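Aminopeptidase YwaD (Bacillus subtilis, PDB 6HC6) removes N-terminal amino acids, notably arginine, lysine and leucine, from peptides as a secreted, monomeric aminopeptidase of family M28 that works with two zinc ions. Local coordinates at residues 90-95 and 299-304; 117-121 and 217-221; 176-180 and 203-207. All coordinates share one frame; numbering follows the deposited sequence.

Overall arrangement
Contact 1 belongs to the zinc-peptidase part of the chain, contacts 2 and 3 to the part carrying the PA domain. Residues 90-95 and 299-304 close a long loop; contact 2 is nested inside it, and contact 3 inside the loop closed by contact 2. The centres of contacts 1 and 2 are about 24 Å apart, those of 2 and 3 about 21 Å, and contacts 1 and 3 fall on opposite sides of the chain's centre. The side chain of Leu299 is about 13 Å from a zinc ion. In contact 3, the side chain of Asn177 is about 10 Å from that of His401, a zinc ligand; contact 2 is remote from the metals.

Contact 1. Residues 90-95 and 299-304; sequences QRFNIP and LGSSHY
Phe92 packs its ring end against the bare backbone of Gly300 in the helix 299-304: CZ of Phe92 is 3.3 Å from CA of Gly300. His303 CB and Leu299 O lie over one face of the phenyl ring. In return, Phe92 CB sits over the centre of the His303 imidazole, a CH-pi contact of 3.5 Å to the centroid; the two rings are near parallel (24°) but slid so far apart that they barely overlap. CG of His303 stands anti to the backbone N (chi1 -178°), which carries the imidazole out to the strand. The methyl CD1 of Leu299 meets CD of the Pro95 ring at 3.6 Å.

The other end is wetter. Gln90 brings CD to the imidazole edge, 3.5 Å from CD2 of His303, with amide and ring planes perpendicular. No direct hydrogen bond joins the segments; one water links Gln90 NE2 to Tyr304 O, another His303 NE2 to Arg91 O. Gln90 OE1 accepts from Asn229. Strand 86-93, outermost in its mixed sheet, pairs with strand 226-234, and helix 299-306 lies across this margin, its Tyr304 touching Ile231 and Ile289 of strands 226-234 and 285-291.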
# COMPACT_ATOMS: atom_id res chain seq x y z
N GLN A 90 8.85 2.35 -15.64
CA GLN A 90 8.16 3.62 -15.75
C GLN A 90 8.44 4.43 -14.49
O GLN A 90 7.96 4.06 -13.41
CB GLN A 90 6.66 3.40 -15.95
CG GLN A 90 5.83 4.66 -15.94
CD GLN A 90 4.35 4.37 -16.12
OE1 GLN A 90 3.71 3.78 -15.26
NE2 GLN A 90 3.81 4.78 -17.26
N ARG A 91 9.17 5.53 -14.62
CA ARG A 91 9.54 6.34 -13.46
C ARG A 91 8.56 7.50 -13.25
O ARG A 91 7.97 8.01 -14.20
CB ARG A 91 10.96 6.87 -13.63
CG ARG A 91 11.97 5.77 -13.90
CD ARG A 91 13.41 6.26 -13.81
NE ARG A 91 14.35 5.18 -14.11
CZ ARG A 91 14.75 4.26 -13.23
NH1 ARG A 91 14.33 4.30 -11.98
NH2 ARG A 91 15.60 3.31 -13.61
N PHE A 92 8.39 7.90 -11.99
CA PHE A 92 7.51 9.02 -11.70
C PHE A 92 7.96 9.70 -10.41
O PHE A 92 8.52 9.06 -9.52
CB PHE A 92 6.05 8.58 -11.57
CG PHE A 92 5.83 7.48 -10.59
CD1 PHE A 92 5.98 6.14 -10.96
CD2 PHE A 92 5.43 7.76 -9.28
CE1 PHE A 92 5.76 5.11 -10.04
CE2 PHE A 92 5.21 6.73 -8.35
CZ PHE A 92 5.39 5.41 -8.73
N ASN A 93 7.71 11.01 -10.32
CA ASN A 93 8.07 11.76 -9.13
C ASN A 93 7.09 11.48 -8.00
O ASN A 93 5.90 11.23 -8.21
CB ASN A 93 8.08 13.26 -9.42
CG ASN A 93 9.09 13.65 -10.48
OD1 ASN A 93 10.05 12.92 -10.75
ND2 ASN A 93 8.90 14.82 -11.07
N ILE A 94 7.60 11.50 -6.77
CA ILE A 94 6.75 11.34 -5.60
C ILE A 94 7.09 12.45 -4.61
O ILE A 94 8.10 13.15 -4.80
CB ILE A 94 6.91 9.96 -4.95
CG1 ILE A 94 8.31 9.78 -4.38
CG2 ILE A 94 6.52 8.83 -5.92
CD1 ILE A 94 8.50 8.47 -3.65
N PRO A 95 6.30 12.67 -3.55
CA PRO A 95 6.57 13.78 -2.64
C PRO A 95 7.90 13.65 -1.90
O PRO A 95 8.49 12.57 -1.80
CB PRO A 95 5.40 13.73 -1.65
CG PRO A 95 4.31 13.07 -2.40
CD PRO A 95 4.99 12.04 -3.25
N LEU A 299 0.35 5.88 -5.62
CA LEU A 299 0.99 6.84 -6.53
C LEU A 299 1.43 6.19 -7.83
O LEU A 299 1.37 6.82 -8.90
CB LEU A 299 2.18 7.51 -5.86
CG LEU A 299 1.79 8.35 -4.64
CD1 LEU A 299 3.00 9.15 -4.17
CD2 LEU A 299 0.61 9.27 -4.94
N GLY A 300 1.88 4.94 -7.78
CA GLY A 300 2.34 4.27 -8.98
C GLY A 300 1.21 3.84 -9.88
O GLY A 300 1.28 4.04 -11.10
N SER A 301 0.15 3.25 -9.31
CA SER A 301 -0.98 2.87 -10.16
C SER A 301 -1.72 4.09 -10.68
O SER A 301 -2.20 4.09 -11.83
CB SER A 301 -1.92 1.93 -9.39
OG SER A 301 -2.32 2.53 -8.17
N SER A 302 -1.81 5.16 -9.89
CA SER A 302 -2.42 6.39 -10.39
C SER A 302 -1.62 6.95 -11.57
O SER A 302 -2.19 7.33 -12.59
CB SER A 302 -2.52 7.44 -9.28
OG SER A 302 -3.46 7.05 -8.31
N HIS A 303 -0.29 7.00 -11.43
CA HIS A 303 0.54 7.44 -12.55
C HIS A 303 0.33 6.55 -13.76
O HIS A 303 0.15 7.05 -14.89
CB HIS A 303 2.02 7.42 -12.15
CG HIS A 303 2.93 7.92 -13.23
ND1 HIS A 303 3.22 9.25 -13.40
CD2 HIS A 303 3.61 7.25 -14.20
CE1 HIS A 303 4.05 9.39 -14.43
NE2 HIS A 303 4.30 8.20 -14.93
N TYR A 304 0.34 5.24 -13.55
CA TYR A 304 0.22 4.30 -14.66
C TYR A 304 -1.10 4.49 -15.41
O TYR A 304 -1.12 4.62 -16.64
CB TYR A 304 0.33 2.85 -14.16
CG TYR A 304 0.26 1.87 -15.30
CD1 TYR A 304 1.38 1.60 -16.07
CD2 TYR A 304 -0.95 1.27 -15.66
CE1 TYR A 304 1.32 0.74 -17.14
CE2 TYR A 304 -1.02 0.40 -16.75
CZ TYR A 304 0.13 0.14 -17.48
OH TYR A 304 0.10 -0.73 -18.54
O HOH W 1 1.08 4.13 -18.31
O HOH W 2 6.23 7.96 -16.87

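Contact 2. Residues 117-121 and 217-221; sequences SAPTE and LKLKA
Thr120 and Leu219 are joined by two nearly straight hydrogen bonds, one wholly backbone, Thr120 N to Leu219 O (2.9 Å, 167° at the hydrogen), and one in which the Thr120 side chain takes the place of a backbone carbonyl. In this second bond Leu219 N gives its hydrogen to Thr120 OG1, also at 2.9 Å. Both polar backbone atoms of Leu219 are thus gripped by one residue of the loop.

The threonine torsion puts the hydroxyl there: OG1 lies between the backbone N and the carbonyl carbon (chi1 67°), turned to the strand and 3.0 Å from Glu121 O. The hydroxyl donates to that carbonyl from above its plane while accepting from Leu219, so its rotation is fixed by two bonds. The methyl CG2 reaches along the strand to Leu217 O, 3.5 Å away. Pro119 packs on the other side of the pairing: its CB rests 3.3 Å from Leu219 O, and its CG touches Ala221 CB at 4.0 Å. Leu219 turns its side chain inward, where Leu111, Ala113, Pro197 and Val199 surround it, and CD1 grazes Ala118 O.

Ala118 pairs by backbone with Ile196. The connection between strands 107-113 and 125-131 runs along the edge of strand 214-222, beside the stretch where Leu217 pairs with Leu125; strand 97-104 takes the other edge, Lys218 pairing with Thr101 and Lys220 with Glu99. The loop thus adds an edge pairing to the seven-stranded sheet of the part that carries the PA domain.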
# COMPACT_ATOMS: atom_id res chain seq x y z
N SER A 117 3.83 17.21 4.96
CA SER A 117 3.93 18.23 6.00
C SER A 117 5.29 18.92 5.90
O SER A 117 6.13 18.58 5.07
CB SER A 117 3.70 17.63 7.39
OG SER A 117 4.70 16.69 7.75
N ALA A 118 5.50 19.94 6.76
CA ALA A 118 6.68 20.79 6.62
C ALA A 118 7.85 20.26 7.44
O ALA A 118 7.66 19.68 8.52
CB ALA A 118 6.35 22.22 7.06
N PRO A 119 9.07 20.46 6.95
CA PRO A 119 10.26 20.18 7.75
C PRO A 119 10.51 21.34 8.71
O PRO A 119 9.74 22.29 8.78
CB PRO A 119 11.37 20.09 6.70
CG PRO A 119 10.93 21.06 5.64
CD PRO A 119 9.41 20.95 5.60
N THR A 120 11.61 21.24 9.45
CA THR A 120 12.06 22.31 10.33
C THR A 120 13.36 22.90 9.81
O THR A 120 13.99 22.37 8.88
CB THR A 120 12.27 21.81 11.76
OG1 THR A 120 13.38 20.89 11.79
CG2 THR A 120 11.02 21.13 12.31
N GLU A 121 13.78 23.99 10.42
CA GLU A 121 15.13 24.45 10.20
C GLU A 121 16.10 23.47 10.86
O GLU A 121 15.73 22.71 11.75
CB GLU A 121 15.31 25.86 10.75
CG GLU A 121 14.20 26.81 10.32
CD GLU A 121 14.73 28.14 9.85
OE1 GLU A 121 14.94 28.30 8.63
OE2 GLU A 121 14.93 29.03 10.71
N LEU A 217 11.63 19.59 17.74
CA LEU A 217 11.46 18.74 16.58
C LEU A 217 12.51 19.11 15.54
O LEU A 217 12.72 20.29 15.26
CB LEU A 217 10.05 18.92 16.01
CG LEU A 217 9.41 17.84 15.17
CD1 LEU A 217 9.09 16.64 16.01
CD2 LEU A 217 8.14 18.42 14.59
N LYS A 218 13.22 18.10 15.02
CA LYS A 218 14.17 18.29 13.93
C LYS A 218 13.72 17.40 12.78
O LYS A 218 13.69 16.17 12.93
CB LYS A 218 15.60 17.93 14.36
CG LYS A 218 16.14 18.78 15.50
CD LYS A 218 17.64 18.57 15.72
CE LYS A 218 18.11 19.29 16.98
NZ LYS A 218 19.54 19.01 17.30
N LEU A 219 13.36 18.02 11.66
CA LEU A 219 12.85 17.27 10.51
C LEU A 219 13.47 17.82 9.24
O LEU A 219 13.45 19.03 9.00
CB LEU A 219 11.32 17.37 10.41
CG LEU A 219 10.50 16.71 11.52
CD1 LEU A 219 9.08 17.22 11.43
CD2 LEU A 219 10.53 15.19 11.42
N LYS A 220 14.01 16.92 8.42
CA LYS A 220 14.61 17.26 7.15
C LYS A 220 13.79 16.64 6.03
O LYS A 220 13.34 15.49 6.15
CB LYS A 220 16.07 16.79 7.08
CG LYS A 220 16.57 16.51 5.67
CD LYS A 220 17.94 17.15 5.42
CE LYS A 220 18.53 16.68 4.09
NZ LYS A 220 19.97 17.06 3.98
N ALA A 221 13.56 17.41 4.97
CA ALA A 221 12.87 16.94 3.78
C ALA A 221 13.89 16.47 2.76
O ALA A 221 14.80 17.23 2.39
CB ALA A 221 11.99 18.04 3.18

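Contact 3. Residues 176-180 and 203-207; sequences YNNKE and KEDGE
Lys203 and Asn178 make the direct hydrogen bond of this contact, NZ of the lysine giving to the backbone O of Asn178 at 3.0 Å. The ammonium comes from well above the carbonyl plane; the lysine chain runs extended over the turn and bends only at its last torsion (chi4 80°). Glu207 OE2, one helical turn on, adds a long salt bridge to the same NZ at 3.7 Å. Replacing Lys203 by an alanine is likely to cost Asn178 O this donor and Glu207 a distant positive partner, and would probably uncover the loop backbone now lying under the aliphatic chain.

Water provides a second polar link, accepting from Lys203 N at the start of the helix and donating to Lys179 O. Within the loop, Asn177 OD1 accepts from Lys179 N, an Asx turn that holds the chain in its bend; the same oxygen also takes a hydrogen bond from Arg153. This turn follows strand 172-176, and helix 203-209 follows the neighbouring parallel strand 198-201, so the contact joins two segments that leave adjacent strands of the PA domain at the same end.

One backbone oxygen, Asn177 O, is buried with no hydrogen-bond partner in the model, facing Lys203 CA in a CA-H...O contact of 3.2 Å and Lys203 CB at 3.1 Å.

The nonpolar contacts centre on Tyr176. Gly206 CA lies over one face of its ring, a CH-pi contact of 4.0 Å to the centroid, and CG of the tyrosine is 3.5 Å from that CA.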
# COMPACT_ATOMS: atom_id res chain seq x y z
N TYR A 176 -0.19 11.33 18.88
CA TYR A 176 0.27 10.10 19.51
C TYR A 176 -0.82 9.03 19.46
O TYR A 176 -2.01 9.33 19.58
CB TYR A 176 0.74 10.33 20.95
CG TYR A 176 -0.28 10.82 21.94
CD1 TYR A 176 -0.54 12.18 22.08
CD2 TYR A 176 -0.93 9.93 22.79
CE1 TYR A 176 -1.46 12.64 23.02
CE2 TYR A 176 -1.84 10.39 23.74
CZ TYR A 176 -2.10 11.74 23.84
OH TYR A 176 -3.01 12.18 24.79
N ASN A 177 -0.38 7.79 19.26
CA ASN A 177 -1.31 6.68 19.11
C ASN A 177 -2.14 6.51 20.37
O ASN A 177 -1.68 6.78 21.48
CB ASN A 177 -0.53 5.40 18.82
CG ASN A 177 -1.30 4.44 17.94
OD1 ASN A 177 -2.53 4.38 17.98
ND2 ASN A 177 -0.57 3.67 17.14
N ASN A 178 -3.40 6.10 20.19
CA ASN A 178 -4.22 5.66 21.31
C ASN A 178 -4.19 4.15 21.48
O ASN A 178 -4.89 3.62 22.34
CB ASN A 178 -5.67 6.13 21.13
CG ASN A 178 -6.34 5.54 19.90
OD1 ASN A 178 -5.68 5.08 18.97
ND2 ASN A 178 -7.66 5.54 19.90
N LYS A 179 -3.39 3.47 20.67
CA LYS A 179 -3.21 2.03 20.74
C LYS A 179 -1.73 1.72 20.94
O LYS A 179 -0.86 2.44 20.45
CB LYS A 179 -3.71 1.34 19.46
CG LYS A 179 -5.20 1.53 19.19
CD LYS A 179 -6.00 1.11 20.41
CE LYS A 179 -7.50 1.30 20.19
NZ LYS A 179 -8.24 0.98 21.45
N GLU A 180 -1.46 0.63 21.66
CA GLU A 180 -0.08 0.16 21.77
C GLU A 180 0.39 -0.36 20.42
O GLU A 180 -0.38 -0.91 19.63
CB GLU A 180 0.03 -0.92 22.84
CG GLU A 180 1.04 -2.01 22.52
CD GLU A 180 1.17 -3.03 23.64
OE1 GLU A 180 2.15 -3.81 23.63
OE2 GLU A 180 0.29 -3.06 24.53
N LYS A 203 2.06 5.69 21.77
CA LYS A 203 1.10 6.03 22.82
C LYS A 203 1.79 6.43 24.12
O LYS A 203 1.52 7.51 24.68
CB LYS A 203 0.17 4.84 23.05
CG LYS A 203 -0.83 4.99 24.18
CD LYS A 203 -1.47 3.65 24.49
CE LYS A 203 -2.53 3.77 25.58
NZ LYS A 203 -3.81 4.30 25.04
N GLU A 204 2.69 5.58 24.62
CA GLU A 204 3.31 5.87 25.91
C GLU A 204 4.18 7.12 25.85
O GLU A 204 4.32 7.84 26.85
CB GLU A 204 4.13 4.67 26.39
CG GLU A 204 5.34 4.34 25.53
CD GLU A 204 5.02 3.37 24.40
OE1 GLU A 204 3.82 3.21 24.08
OE2 GLU A 204 5.97 2.78 23.85
N ASP A 205 4.74 7.42 24.68
CA ASP A 205 5.53 8.63 24.52
C ASP A 205 4.66 9.87 24.56
O ASP A 205 5.00 10.86 25.21
CB ASP A 205 6.31 8.57 23.21
CG ASP A 205 7.38 7.50 23.24
OD1 ASP A 205 7.84 7.15 24.35
OD2 ASP A 205 7.78 7.01 22.16
N GLY A 206 3.52 9.85 23.85
CA GLY A 206 2.63 10.99 23.90
C GLY A 206 2.05 11.21 25.29
O GLY A 206 1.85 12.35 25.72
N GLU A 207 1.78 10.12 26.01
CA GLU A 207 1.26 10.24 27.37
C GLU A 207 2.27 10.92 28.28
O GLU A 207 1.89 11.76 29.11
CB GLU A 207 0.88 8.86 27.91
CG GLU A 207 -0.40 8.32 27.28
CD GLU A 207 -0.60 6.84 27.53
OE1 GLU A 207 0.36 6.17 27.97
OE2 GLU A 207 -1.72 6.35 27.28
O HOH W 3 1.63 3.33 20.26